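Local coordinates for protein allantoin racemase (Pseudomonas fluorescens, PDB 5LG5) that racemises allantoin, interconverting its two enantiomers, and probably acts on other 5-monosubstituted hydantoins as well, at residues E[1-5]-E[209-214]; E[35-39]-E[55-60]; E[76-82]-E[122-126]; E[104-110]-E[132-136]; E[113-117]-E[143-149]. All blocks are in the same frame, centred on the assembly; numbering follows the deposited sequence.

Contact 1 of 5, residues E[1-5]-E[209-214]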
# COMPACT_ATOMS: atom_id res chain seq x y z
N MET E 1 3.98 18.87 -36.40
CA MET E 1 2.88 18.46 -35.54
C MET E 1 2.38 19.68 -34.79
O MET E 1 3.11 20.66 -34.60
CB MET E 1 3.32 17.35 -34.56
CG MET E 1 4.14 17.83 -33.36
SD MET E 1 4.55 16.49 -32.21
CE MET E 1 5.78 15.56 -33.14
N ARG E 2 1.12 19.64 -34.38
CA ARG E 2 0.55 20.71 -33.57
C ARG E 2 0.10 20.20 -32.21
O ARG E 2 -0.67 19.24 -32.11
CB ARG E 2 -0.61 21.40 -34.29
CG ARG E 2 -1.30 22.45 -33.41
CD ARG E 2 -2.45 23.15 -34.12
NE ARG E 2 -1.96 24.06 -35.15
CZ ARG E 2 -2.22 23.93 -36.45
NH1 ARG E 2 -2.98 22.92 -36.88
NH2 ARG E 2 -1.72 24.80 -37.31
N ILE E 3 0.59 20.86 -31.16
CA ILE E 3 0.22 20.50 -29.80
C ILE E 3 -0.49 21.67 -29.15
O ILE E 3 0.05 22.78 -29.11
CB ILE E 3 1.47 20.13 -28.95
CG1 ILE E 3 2.29 19.04 -29.65
CG2 ILE E 3 1.09 19.69 -27.56
CD1 ILE E 3 3.54 18.64 -28.89
N LEU E 4 -1.71 21.43 -28.67
CA LEU E 4 -2.43 22.41 -27.87
C LEU E 4 -1.90 22.34 -26.46
O LEU E 4 -1.71 21.26 -25.91
CB LEU E 4 -3.95 22.18 -27.85
CG LEU E 4 -4.86 22.48 -29.05
CD1 LEU E 4 -4.12 22.57 -30.37
CD2 LEU E 4 -6.02 21.49 -29.14
N VAL E 5 -1.59 23.51 -25.91
CA VAL E 5 -1.16 23.64 -24.54
C VAL E 5 -2.21 24.50 -23.85
O VAL E 5 -2.30 25.69 -24.10
CB VAL E 5 0.23 24.27 -24.48
CG1 VAL E 5 0.73 24.33 -23.04
CG2 VAL E 5 1.18 23.44 -25.33
N ALA E 209 4.64 14.74 -25.10
CA ALA E 209 3.64 14.76 -26.18
C ALA E 209 4.27 14.53 -27.55
O ALA E 209 3.75 13.74 -28.36
CB ALA E 209 2.84 16.08 -26.16
N GLU E 210 5.38 15.22 -27.82
CA GLU E 210 6.10 15.04 -29.09
C GLU E 210 6.52 13.59 -29.23
O GLU E 210 6.43 13.00 -30.32
CB GLU E 210 7.35 15.91 -29.14
CG GLU E 210 7.11 17.37 -29.47
CD GLU E 210 8.41 18.15 -29.52
OE1 GLU E 210 9.40 17.63 -28.97
OE2 GLU E 210 8.44 19.26 -30.08
N SER E 211 7.02 13.04 -28.13
CA SER E 211 7.50 11.67 -28.12
C SER E 211 6.39 10.69 -28.49
O SER E 211 6.58 9.80 -29.33
CB SER E 211 8.07 11.33 -26.76
OG SER E 211 9.18 12.17 -26.49
N LEU E 212 5.23 10.87 -27.87
CA LEU E 212 4.08 9.99 -28.10
C LEU E 212 3.65 10.06 -29.57
O LEU E 212 3.37 9.03 -30.19
CB LEU E 212 2.92 10.36 -27.16
CG LEU E 212 3.17 10.10 -25.66
CD1 LEU E 212 1.98 10.60 -24.82
CD2 LEU E 212 3.43 8.59 -25.41
N VAL E 213 3.59 11.28 -30.11
CA VAL E 213 3.27 11.44 -31.53
C VAL E 213 4.33 10.75 -32.39
O VAL E 213 4.00 9.97 -33.30
CB VAL E 213 3.15 12.93 -31.91
CG1 VAL E 213 2.93 13.07 -33.43
CG2 VAL E 213 2.00 13.59 -31.14
N ARG E 214 5.61 10.99 -32.08
CA ARG E 214 6.70 10.39 -32.85
C ARG E 214 6.70 8.88 -32.84
O ARG E 214 7.10 8.25 -33.82
CB ARG E 214 8.08 10.85 -32.37
CG ARG E 214 8.49 12.23 -32.85
CD ARG E 214 10.00 12.38 -32.76
NE ARG E 214 10.46 12.61 -31.40
CZ ARG E 214 11.50 12.00 -30.82
NH1 ARG E 214 12.21 11.08 -31.46
NH2 ARG E 214 11.81 12.31 -29.57
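Met1 reaches helix 201-214 because its CG sits between the backbone N and the carbonyl carbon (chi1 78°) and the chain then folds at chi3, laying the thioether across Glu210 and Val213. The setting is alpha/beta packing in which a helix from late in the sequence returns to cover strand 2-7, an inner strand of the first parallel sheet. SD rests on the helix backbone, 3.8 Å from Glu210 CA. CE runs on past Val213, the two side chains sliding by in opposite directions, and meets CG1 of Val213 at 3.8 Å. With only an alanine here, the Val213 methyls and the Glu210 backbone are likely to lose the thioether that covers them. Glu210 has two roles. Its CG packs against both Met1 SD, at 3.9 Å, and Ile3 CD1, while its carboxylate turns elsewhere, to Thr30 and Ser27 of the same chain and to Arg214 of the second subunit, tying the helix to a subunit interface. Deeper in, Ile3 crosses Glu210 at about a right angle, and its CD1 lodges against Ala209 CB at 3.8 Å.

Contact 2 of 5, residues E[35-39]-E[55-60]; sequences LTPYF and IAVMDR
Flat groups dominate where Tyr38 and Phe39 lie against helix 47-63, in a beta-alpha unit of the first parallel sheet: the loop after strand 31-35, an outer strand, packs on the next helix in the chain. Two CH-pi contacts lead. Arg60 lays its chain over the Tyr38 ring, with CD 3.6 Å from the ring centroid. Beyond it the guanidinium lies nearly parallel to the ring, the planes 14° apart, which sets Tyr38 OH above the middle of the guanidinium, where it forms no hydrogen bond with NH1. Leu35 covers the other guanidinium face, its CD2 3.6 Å from Arg60 NH2. A bend at chi2 (52°) swings the arginine into this slot. In the second CH-pi contact, Ala56 CB stands over the Phe39 face, 3.9 Å from the centroid. Apolar contacts fill the rest: Pro37 CB meets Ala56 CB at 3.8 Å, and Ile55 CG2 lies in the plane of the Phe39 ring at its edge. Trp236 of the third subunit also packs on Phe39, so the loop contributes to the assembly. Polar bridging falls to one water. It accepts from Tyr38 N at 2.7 Å and donates both to Ala56 O and to Asp59 OD1, the latter two each 2.8 Å from the water oxygen.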
# COMPACT_ATOMS: atom_id res chain seq x y z
N LEU E 35 -3.91 27.73 -25.50
CA LEU E 35 -5.34 28.02 -25.40
C LEU E 35 -5.74 28.42 -23.99
O LEU E 35 -5.28 27.83 -23.00
CB LEU E 35 -6.17 26.83 -25.86
CG LEU E 35 -5.96 26.35 -27.29
CD1 LEU E 35 -6.86 25.17 -27.56
CD2 LEU E 35 -6.24 27.50 -28.28
N THR E 36 -6.60 29.43 -23.90
CA THR E 36 -7.20 29.84 -22.63
C THR E 36 -8.67 29.43 -22.67
O THR E 36 -9.36 29.72 -23.64
CB THR E 36 -7.09 31.36 -22.44
OG1 THR E 36 -5.71 31.76 -22.54
CG2 THR E 36 -7.64 31.77 -21.07
N PRO E 37 -9.15 28.73 -21.63
CA PRO E 37 -10.55 28.29 -21.62
C PRO E 37 -11.51 29.47 -21.70
O PRO E 37 -11.13 30.57 -21.29
CB PRO E 37 -10.70 27.61 -20.25
CG PRO E 37 -9.31 27.18 -19.88
CD PRO E 37 -8.42 28.27 -20.43
N TYR E 38 -12.73 29.26 -22.19
CA TYR E 38 -13.69 30.35 -22.36
C TYR E 38 -14.32 30.75 -21.03
O TYR E 38 -14.92 31.82 -20.92
CB TYR E 38 -14.80 29.95 -23.33
CG TYR E 38 -14.36 29.71 -24.75
CD1 TYR E 38 -14.91 28.69 -25.49
CD2 TYR E 38 -13.39 30.52 -25.34
CE1 TYR E 38 -14.52 28.46 -26.79
CE2 TYR E 38 -12.98 30.29 -26.65
CZ TYR E 38 -13.56 29.26 -27.36
OH TYR E 38 -13.18 29.01 -28.66
N PHE E 39 -14.19 29.88 -20.03
CA PHE E 39 -14.68 30.20 -18.69
C PHE E 39 -13.84 29.52 -17.61
O PHE E 39 -12.89 28.78 -17.91
CB PHE E 39 -16.16 29.84 -18.54
CG PHE E 39 -16.45 28.38 -18.70
CD1 PHE E 39 -16.63 27.83 -19.96
CD2 PHE E 39 -16.55 27.56 -17.58
CE1 PHE E 39 -16.91 26.48 -20.11
CE2 PHE E 39 -16.83 26.21 -17.71
CZ PHE E 39 -17.01 25.66 -18.98
N ILE E 55 -13.98 20.98 -16.89
CA ILE E 55 -15.00 21.14 -17.92
C ILE E 55 -14.64 22.24 -18.89
O ILE E 55 -14.84 22.12 -20.09
CB ILE E 55 -16.38 21.46 -17.31
CG1 ILE E 55 -16.88 20.26 -16.52
CG2 ILE E 55 -17.40 21.75 -18.40
CD1 ILE E 55 -16.80 19.01 -17.36
N ALA E 56 -14.11 23.33 -18.33
CA ALA E 56 -13.69 24.47 -19.14
C ALA E 56 -12.64 24.05 -20.16
O ALA E 56 -12.73 24.43 -21.33
CB ALA E 56 -13.15 25.57 -18.24
N VAL E 57 -11.65 23.28 -19.72
CA VAL E 57 -10.57 22.84 -20.60
C VAL E 57 -11.11 21.92 -21.69
O VAL E 57 -10.78 22.06 -22.87
CB VAL E 57 -9.44 22.14 -19.79
CG1 VAL E 57 -8.49 21.37 -20.71
CG2 VAL E 57 -8.66 23.17 -18.94
N MET E 58 -11.94 20.96 -21.28
CA MET E 58 -12.58 20.06 -22.23
C MET E 58 -13.39 20.83 -23.27
O MET E 58 -13.28 20.58 -24.48
CB MET E 58 -13.48 19.06 -21.48
CG MET E 58 -12.74 17.93 -20.79
SD MET E 58 -13.87 16.77 -19.98
CE MET E 58 -13.54 17.22 -18.29
N ASP E 59 -14.17 21.78 -22.79
CA ASP E 59 -14.93 22.69 -23.64
C ASP E 59 -14.03 23.42 -24.66
O ASP E 59 -14.30 23.44 -25.87
CB ASP E 59 -15.68 23.69 -22.76
CG ASP E 59 -16.48 24.71 -23.56
OD1 ASP E 59 -16.15 25.92 -23.53
OD2 ASP E 59 -17.46 24.29 -24.20
N ARG E 60 -12.94 23.99 -24.16
CA ARG E 60 -12.03 24.79 -24.98
C ARG E 60 -11.37 23.96 -26.08
O ARG E 60 -11.19 24.42 -27.21
CB ARG E 60 -10.95 25.42 -24.10
CG ARG E 60 -10.12 26.52 -24.77
CD ARG E 60 -10.98 27.59 -25.42
NE ARG E 60 -10.30 28.35 -26.47
CZ ARG E 60 -10.18 27.98 -27.74
NH1 ARG E 60 -10.68 26.82 -28.16
NH2 ARG E 60 -9.55 28.77 -28.59
O HOH W 1 -13.83 26.84 -22.18

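Contact 3 of 5, residues E[76-82]-E[122-126]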
# COMPACT_ATOMS: atom_id res chain seq x y z
N TYR E 76 -1.32 22.31 -12.63
CA TYR E 76 -0.79 21.33 -11.70
C TYR E 76 -1.78 20.85 -10.65
O TYR E 76 -2.24 21.62 -9.81
CB TYR E 76 0.51 21.83 -11.05
CG TYR E 76 1.49 20.72 -10.83
CD1 TYR E 76 2.50 20.46 -11.75
CD2 TYR E 76 1.36 19.86 -9.74
CE1 TYR E 76 3.39 19.41 -11.57
CE2 TYR E 76 2.23 18.81 -9.54
CZ TYR E 76 3.25 18.59 -10.46
OH TYR E 76 4.12 17.53 -10.26
N GLY E 77 -2.16 19.57 -10.76
CA GLY E 77 -3.01 18.95 -9.76
C GLY E 77 -4.49 19.16 -9.99
O GLY E 77 -5.29 18.99 -9.06
N GLU E 78 -4.87 19.57 -11.20
CA GLU E 78 -6.29 19.70 -11.55
C GLU E 78 -6.90 18.47 -12.18
O GLU E 78 -6.21 17.61 -12.72
CB GLU E 78 -6.56 20.92 -12.45
CG GLU E 78 -6.45 22.23 -11.73
CD GLU E 78 -5.03 22.60 -11.40
OE1 GLU E 78 -4.14 22.29 -12.22
OE2 GLU E 78 -4.81 23.20 -10.31
N HIS E 79 -8.22 18.43 -12.12
CA HIS E 79 -8.98 17.37 -12.72
C HIS E 79 -9.12 17.62 -14.21
O HIS E 79 -8.82 18.72 -14.70
CB HIS E 79 -10.37 17.32 -12.11
CG HIS E 79 -10.40 16.82 -10.70
ND1 HIS E 79 -10.09 15.53 -10.36
CD2 HIS E 79 -10.74 17.45 -9.54
CE1 HIS E 79 -10.23 15.37 -9.05
NE2 HIS E 79 -10.61 16.53 -8.54
N GLY E 80 -9.57 16.59 -14.92
CA GLY E 80 -10.02 16.74 -16.29
C GLY E 80 -9.33 15.91 -17.34
O GLY E 80 -9.93 15.60 -18.37
N ARG E 81 -8.08 15.53 -17.09
CA ARG E 81 -7.29 14.78 -18.06
C ARG E 81 -8.05 13.58 -18.63
O ARG E 81 -8.08 13.37 -19.84
CB ARG E 81 -5.96 14.30 -17.47
CG ARG E 81 -5.35 13.13 -18.26
CD ARG E 81 -4.08 12.60 -17.67
NE ARG E 81 -4.25 12.08 -16.31
CZ ARG E 81 -4.83 10.93 -15.99
NH1 ARG E 81 -5.33 10.13 -16.92
NH2 ARG E 81 -4.90 10.56 -14.72
N GLU E 82 -8.68 12.80 -17.74
CA GLU E 82 -9.37 11.58 -18.14
C GLU E 82 -10.51 11.87 -19.10
O GLU E 82 -10.77 11.09 -20.01
CB GLU E 82 -9.92 10.83 -16.93
CG GLU E 82 -8.91 10.46 -15.85
CD GLU E 82 -8.89 11.45 -14.70
OE1 GLU E 82 -9.11 12.67 -14.94
OE2 GLU E 82 -8.71 11.00 -13.55
N LEU E 122 -4.79 18.14 -3.21
CA LEU E 122 -5.28 17.92 -4.57
C LEU E 122 -4.16 17.29 -5.42
O LEU E 122 -4.38 16.34 -6.17
CB LEU E 122 -5.73 19.24 -5.20
CG LEU E 122 -6.96 20.03 -4.69
CD1 LEU E 122 -7.91 20.46 -5.80
CD2 LEU E 122 -7.69 19.35 -3.56
N ILE E 123 -2.96 17.85 -5.31
CA ILE E 123 -1.80 17.30 -6.04
C ILE E 123 -1.45 15.90 -5.56
O ILE E 123 -1.21 15.00 -6.37
CB ILE E 123 -0.60 18.25 -5.92
CG1 ILE E 123 -0.96 19.58 -6.58
CG2 ILE E 123 0.67 17.63 -6.54
CD1 ILE E 123 -0.03 20.72 -6.23
N GLU E 124 -1.44 15.71 -4.24
CA GLU E 124 -1.22 14.39 -3.66
C GLU E 124 -2.22 13.38 -4.24
O GLU E 124 -1.84 12.28 -4.64
CB GLU E 124 -1.32 14.45 -2.14
CG GLU E 124 -0.17 15.20 -1.46
CD GLU E 124 -0.42 15.43 0.01
OE1 GLU E 124 -1.60 15.31 0.43
OE2 GLU E 124 0.56 15.74 0.73
N ASP E 125 -3.49 13.76 -4.30
CA ASP E 125 -4.51 12.86 -4.84
C ASP E 125 -4.29 12.53 -6.33
O ASP E 125 -4.38 11.37 -6.73
CB ASP E 125 -5.93 13.41 -4.59
CG ASP E 125 -6.39 13.26 -3.14
OD1 ASP E 125 -7.43 13.88 -2.79
OD2 ASP E 125 -5.74 12.56 -2.33
N ARG E 126 -3.97 13.53 -7.15
CA ARG E 126 -3.73 13.30 -8.58
C ARG E 126 -2.51 12.39 -8.85
O ARG E 126 -2.53 11.57 -9.77
CB ARG E 126 -3.59 14.62 -9.36
CG ARG E 126 -4.88 15.48 -9.43
CD ARG E 126 -6.08 14.71 -9.98
NE ARG E 126 -5.94 14.39 -11.41
CZ ARG E 126 -6.84 13.69 -12.11
NH1 ARG E 126 -7.92 13.23 -11.53
NH2 ARG E 126 -6.64 13.46 -13.41
O HOH W 2 -4.05 11.62 -11.99
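Tyr76 opens the segment by turning the edge of its ring to Ile123, CE2 lying 3.6 Å from CG2. This is a contact between the two alpha/beta lobes: the loop that leaves strand 70-74 of the first sheet runs against helix 120-129 of the second lobe. In this racemase family the active site is expected between such lobes. At Gly77 the chain comes closest to the helix, and a beta carbon there would collide with Ile123 CG1. Gly77 O lies 3.6 Å from Arg126 CG. His79 follows, its CA over one face of the Arg126 guanidinium. On the opposite face lies a water that accepts from Arg81 NH2 and donates to Arg126 O. Arg81 is held by Gln85 and by its salt bridge to Glu97, Glu82 also by Tyr51 of the third subunit. Bends at chi2 and chi3 bring Arg126 end-on to Glu82, carboxylate and guanidinium planes 71° apart. In this salt bridge Arg126 NH2 bonds Glu82 OE1 at 3.0 Å from above the carboxylate plane, whereas Arg126 NH1 meets Glu82 OE2 on its syn side at 3.1 Å.

Contact 4 of 5, residues E[104-110]-E[132-136]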
# COMPACT_ATOMS: atom_id res chain seq x y z
N MET E 104 11.27 11.27 -12.10
CA MET E 104 11.57 9.92 -11.64
C MET E 104 12.73 9.26 -12.38
O MET E 104 13.33 8.31 -11.88
CB MET E 104 10.30 9.06 -11.66
CG MET E 104 9.35 9.34 -10.48
SD MET E 104 7.72 8.66 -10.76
CE MET E 104 8.15 6.98 -11.23
N PHE E 105 13.04 9.75 -13.58
CA PHE E 105 14.24 9.26 -14.27
C PHE E 105 15.53 9.86 -13.71
O PHE E 105 16.62 9.39 -14.02
CB PHE E 105 14.14 9.50 -15.78
CG PHE E 105 13.15 8.59 -16.47
CD1 PHE E 105 11.89 9.06 -16.84
CD2 PHE E 105 13.46 7.27 -16.73
CE1 PHE E 105 10.97 8.23 -17.46
CE2 PHE E 105 12.55 6.42 -17.36
CZ PHE E 105 11.30 6.90 -17.72
N LEU E 106 15.40 10.88 -12.86
CA LEU E 106 16.55 11.70 -12.49
C LEU E 106 17.04 11.52 -11.07
O LEU E 106 18.13 11.98 -10.73
CB LEU E 106 16.23 13.18 -12.72
CG LEU E 106 15.86 13.56 -14.16
CD1 LEU E 106 15.57 15.05 -14.24
CD2 LEU E 106 16.98 13.18 -15.11
N GLY E 107 16.23 10.88 -10.22
CA GLY E 107 16.58 10.75 -8.82
C GLY E 107 15.75 9.71 -8.09
O GLY E 107 14.75 9.21 -8.62
N HIS E 108 16.15 9.39 -6.87
CA HIS E 108 15.47 8.35 -6.12
C HIS E 108 14.10 8.81 -5.63
O HIS E 108 13.17 8.01 -5.51
CB HIS E 108 16.33 7.90 -4.94
CG HIS E 108 15.81 6.67 -4.27
ND1 HIS E 108 15.14 6.71 -3.06
CD2 HIS E 108 15.84 5.37 -4.64
CE1 HIS E 108 14.79 5.48 -2.72
NE2 HIS E 108 15.21 4.65 -3.65
N ALA E 109 13.97 10.11 -5.39
CA ALA E 109 12.72 10.68 -4.92
C ALA E 109 12.59 12.12 -5.42
O ALA E 109 13.60 12.81 -5.59
CB ALA E 109 12.67 10.64 -3.37
N TYR E 110 11.35 12.55 -5.69
CA TYR E 110 11.11 13.92 -6.13
C TYR E 110 10.16 14.62 -5.16
O TYR E 110 9.38 13.97 -4.46
CB TYR E 110 10.55 13.97 -7.57
CG TYR E 110 9.12 13.47 -7.67
CD1 TYR E 110 8.86 12.13 -7.94
CD2 TYR E 110 8.04 14.32 -7.49
CE1 TYR E 110 7.57 11.66 -8.01
CE2 TYR E 110 6.73 13.85 -7.58
CZ TYR E 110 6.52 12.52 -7.84
OH TYR E 110 5.25 12.04 -7.92
N LEU E 132 2.01 7.70 -9.55
CA LEU E 132 3.31 8.36 -9.59
C LEU E 132 3.73 8.90 -8.25
O LEU E 132 4.72 9.62 -8.15
CB LEU E 132 3.33 9.49 -10.63
CG LEU E 132 3.24 9.08 -12.11
CD1 LEU E 132 3.03 10.29 -12.97
CD2 LEU E 132 4.51 8.35 -12.54
N TYR E 133 2.97 8.58 -7.21
CA TYR E 133 3.22 9.13 -5.88
C TYR E 133 4.25 8.37 -5.04
O TYR E 133 4.81 8.93 -4.09
CB TYR E 133 1.91 9.29 -5.11
CG TYR E 133 2.08 10.14 -3.87
CD1 TYR E 133 2.27 11.52 -3.98
CD2 TYR E 133 2.09 9.57 -2.61
CE1 TYR E 133 2.44 12.30 -2.85
CE2 TYR E 133 2.27 10.34 -1.48
CZ TYR E 133 2.45 11.70 -1.61
OH TYR E 133 2.62 12.47 -0.48
N GLN E 134 4.51 7.11 -5.37
CA GLN E 134 5.45 6.31 -4.61
C GLN E 134 6.84 6.93 -4.46
O GLN E 134 7.45 6.82 -3.41
CB GLN E 134 5.58 4.92 -5.23
CG GLN E 134 4.23 4.25 -5.27
CD GLN E 134 3.95 3.45 -4.03
OE1 GLN E 134 2.82 3.45 -3.53
NE2 GLN E 134 4.95 2.73 -3.56
N ARG E 135 7.33 7.59 -5.50
CA ARG E 135 8.65 8.20 -5.42
C ARG E 135 8.57 9.68 -5.07
O ARG E 135 9.55 10.43 -5.16
CB ARG E 135 9.43 7.94 -6.70
CG ARG E 135 9.39 6.46 -7.08
CD ARG E 135 10.77 5.88 -7.29
NE ARG E 135 11.71 6.86 -7.82
CZ ARG E 135 12.12 6.88 -9.08
NH1 ARG E 135 11.65 5.99 -9.96
NH2 ARG E 135 12.99 7.80 -9.48
N CYS E 136 7.39 10.12 -4.65
CA CYS E 136 7.25 11.50 -4.22
C CYS E 136 7.66 11.65 -2.75
O CYS E 136 7.04 11.06 -1.85
CB CYS E 136 5.82 11.99 -4.44
SG CYS E 136 5.60 13.73 -4.01
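Arg135 O receives the N-H of Tyr110 in a straight 2.8 Å bond, and Ala109 CA adds a C-H contact to the same oxygen at 3.2 Å. This is the point where strands 110-114 and 136-141 begin to run parallel, as the two strands of a beta-alpha-beta unit whose helix is 120-129. Bends at chi2 and chi3 curl the Arg135 side chain back over the loop that leads into the first strand. Its NE bonds to His108 O at 3.0 Å, approaching from above the carbonyl plane. NH2 lies among the carbonyl oxygens of Met104 and Gly107, but at modelled distances too short to be trusted in detail. Met104 CG stands over the centre of one guanidinium face, and NH1 passes on to Ala130 O of the second subunit. Replacing Arg135 by an alanine would remove the donor to His108 O and the flat group under Met104, and is likely to leave that carbonyl without its mate and the loop freer to shift. Tyr110, held with CG between its backbone N and carbonyl carbon (chi1 71°), lays its ring along the second segment. Cys136 CA sits over one face, 3.9 Å from the centroid, with SG more oblique. Tyr110 OH donates in the ring plane to Leu132 O, though the modelled 2.5 Å is doubtfully short. Beside that carbonyl, Met104 SD touches Leu132 CD2 at 3.7 Å.

Contact 5 of 5, residues E[113-117]-E[143-149]; sequences VTTLD and GMAVLEL
Thr115 O and Gly143 N make the central bond here, 2.7 Å long and nearly in line with the carbonyl. Met144 N leans toward the same oxygen, but at 3.5 Å its bond is weak. The side chain of Thr115 packs into the bend formed by residues 144-149. Its CB lies 3.1 Å from Met144 O, and CG2, placed anti to the carbonyl carbon and beside the backbone N, faces two apolar neighbours, Val146 CG2 at 3.8 Å and Leu149 CD1 a little farther off. Leu116 covers the backbone from another quarter, with CD2 against Ala145 N at 3.7 Å. Ala145 N in turn donates to Glu148 OE1 at 2.8 Å, which ties the bend to Glu148 of helix 148-151. Gly143 has a positive phi at which a side chain would jam against the preceding carbonyl. A second shell steadies both ends. Ser142 bonds through OG to Thr114 O, while Thr114 OG1 links to Gly179 O and Thr119. Farther out, Asp117 forms salt bridges with Arg223 of the third subunit and Lys172 of the fourth, and Arg229 of the third packs on Leu116. The arrangement joins the loops at the C-terminal ends of neighbouring parallel strands, 110-114 and 136-141, the edge at which alpha/beta folds usually build their ligand sites.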
# COMPACT_ATOMS: atom_id res chain seq x y z
N VAL E 113 6.85 21.46 -5.44
CA VAL E 113 6.62 22.71 -4.74
C VAL E 113 5.48 23.42 -5.41
O VAL E 113 5.56 23.75 -6.59
CB VAL E 113 7.85 23.63 -4.73
CG1 VAL E 113 7.49 24.95 -4.07
CG2 VAL E 113 9.03 22.96 -4.01
N THR E 114 4.39 23.63 -4.68
CA THR E 114 3.24 24.28 -5.28
C THR E 114 3.03 25.64 -4.64
O THR E 114 3.92 26.16 -3.95
CB THR E 114 1.95 23.39 -5.21
OG1 THR E 114 0.88 23.98 -5.96
CG2 THR E 114 1.50 23.17 -3.77
N THR E 115 1.85 26.20 -4.89
CA THR E 115 1.48 27.54 -4.46
C THR E 115 0.89 27.55 -3.06
O THR E 115 1.58 27.80 -2.07
CB THR E 115 0.44 28.11 -5.42
OG1 THR E 115 -0.55 27.10 -5.69
CG2 THR E 115 1.11 28.52 -6.72
N LEU E 116 -0.41 27.28 -2.99
CA LEU E 116 -1.14 27.30 -1.74
C LEU E 116 -1.20 25.94 -1.05
O LEU E 116 -1.22 24.88 -1.70
CB LEU E 116 -2.55 27.82 -1.97
CG LEU E 116 -2.60 29.29 -2.43
CD1 LEU E 116 -4.04 29.77 -2.50
CD2 LEU E 116 -1.78 30.18 -1.53
N ASP E 117 -1.23 25.98 0.27
CA ASP E 117 -1.34 24.79 1.08
C ASP E 117 -2.59 23.99 0.74
O ASP E 117 -2.58 22.76 0.73
CB ASP E 117 -1.32 25.17 2.56
CG ASP E 117 -1.62 23.99 3.46
OD1 ASP E 117 -0.77 23.07 3.53
OD2 ASP E 117 -2.72 23.98 4.06
N GLY E 143 3.27 28.98 -0.29
CA GLY E 143 2.44 29.88 0.50
C GLY E 143 2.06 31.13 -0.27
O GLY E 143 1.48 32.07 0.28
N MET E 144 2.37 31.13 -1.56
CA MET E 144 2.06 32.27 -2.42
C MET E 144 1.02 31.85 -3.44
O MET E 144 1.13 30.78 -4.03
CB MET E 144 3.31 32.74 -3.17
CG MET E 144 4.58 32.75 -2.35
SD MET E 144 5.25 34.40 -2.19
CE MET E 144 4.06 35.14 -1.08
N ALA E 145 -0.00 32.68 -3.64
CA ALA E 145 -1.03 32.38 -4.63
C ALA E 145 -0.44 32.40 -6.04
O ALA E 145 0.60 33.03 -6.27
CB ALA E 145 -2.20 33.35 -4.52
N VAL E 146 -1.12 31.72 -6.97
CA VAL E 146 -0.68 31.64 -8.36
C VAL E 146 -0.37 33.01 -8.97
O VAL E 146 0.68 33.20 -9.57
CB VAL E 146 -1.72 30.91 -9.24
CG1 VAL E 146 -1.29 30.92 -10.69
CG2 VAL E 146 -1.93 29.47 -8.75
N LEU E 147 -1.28 33.97 -8.80
CA LEU E 147 -1.11 35.27 -9.44
C LEU E 147 -0.00 36.09 -8.80
O LEU E 147 0.56 36.99 -9.42
CB LEU E 147 -2.43 36.06 -9.42
CG LEU E 147 -3.62 35.40 -10.11
CD1 LEU E 147 -4.85 36.26 -9.95
CD2 LEU E 147 -3.31 35.19 -11.59
N GLU E 148 0.34 35.73 -7.56
CA GLU E 148 1.38 36.43 -6.82
C GLU E 148 2.75 36.14 -7.44
O GLU E 148 3.73 36.85 -7.17
CB GLU E 148 1.34 35.99 -5.35
CG GLU E 148 0.99 37.09 -4.34
CD GLU E 148 0.67 36.52 -2.95
OE1 GLU E 148 0.34 35.31 -2.86
OE2 GLU E 148 0.76 37.27 -1.95
N LEU E 149 2.82 35.11 -8.27
CA LEU E 149 4.10 34.73 -8.87
C LEU E 149 4.59 35.82 -9.78
O LEU E 149 5.78 36.13 -9.79
CB LEU E 149 4.01 33.41 -9.66
CG LEU E 149 3.85 32.01 -9.06
CD1 LEU E 149 3.07 31.99 -7.76
CD2 LEU E 149 3.21 31.07 -10.07

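Together the five contacts trace a two-lobed alpha/beta protein with two parallel sheets of the same strand order. Contact 1 spans nearly the whole chain, bringing helix 201-214 back to strand 2-7, and the other four lie within that span. Contact 2 belongs to the first lobe and touches contact 1 where Leu35 N meets Val5 O. Contacts 4 and 5 sit at the two ends of strand 110-114, their centres 22 Å apart. Contact 3 joins the lobes, its centre about 16 Å from those of contacts 2 and 5, and it alternates along the chain with contacts 4 and 5. Contacts 2, 3 and 5 also reach the third subunit, so these parts of the fold also form part of the subunit interface.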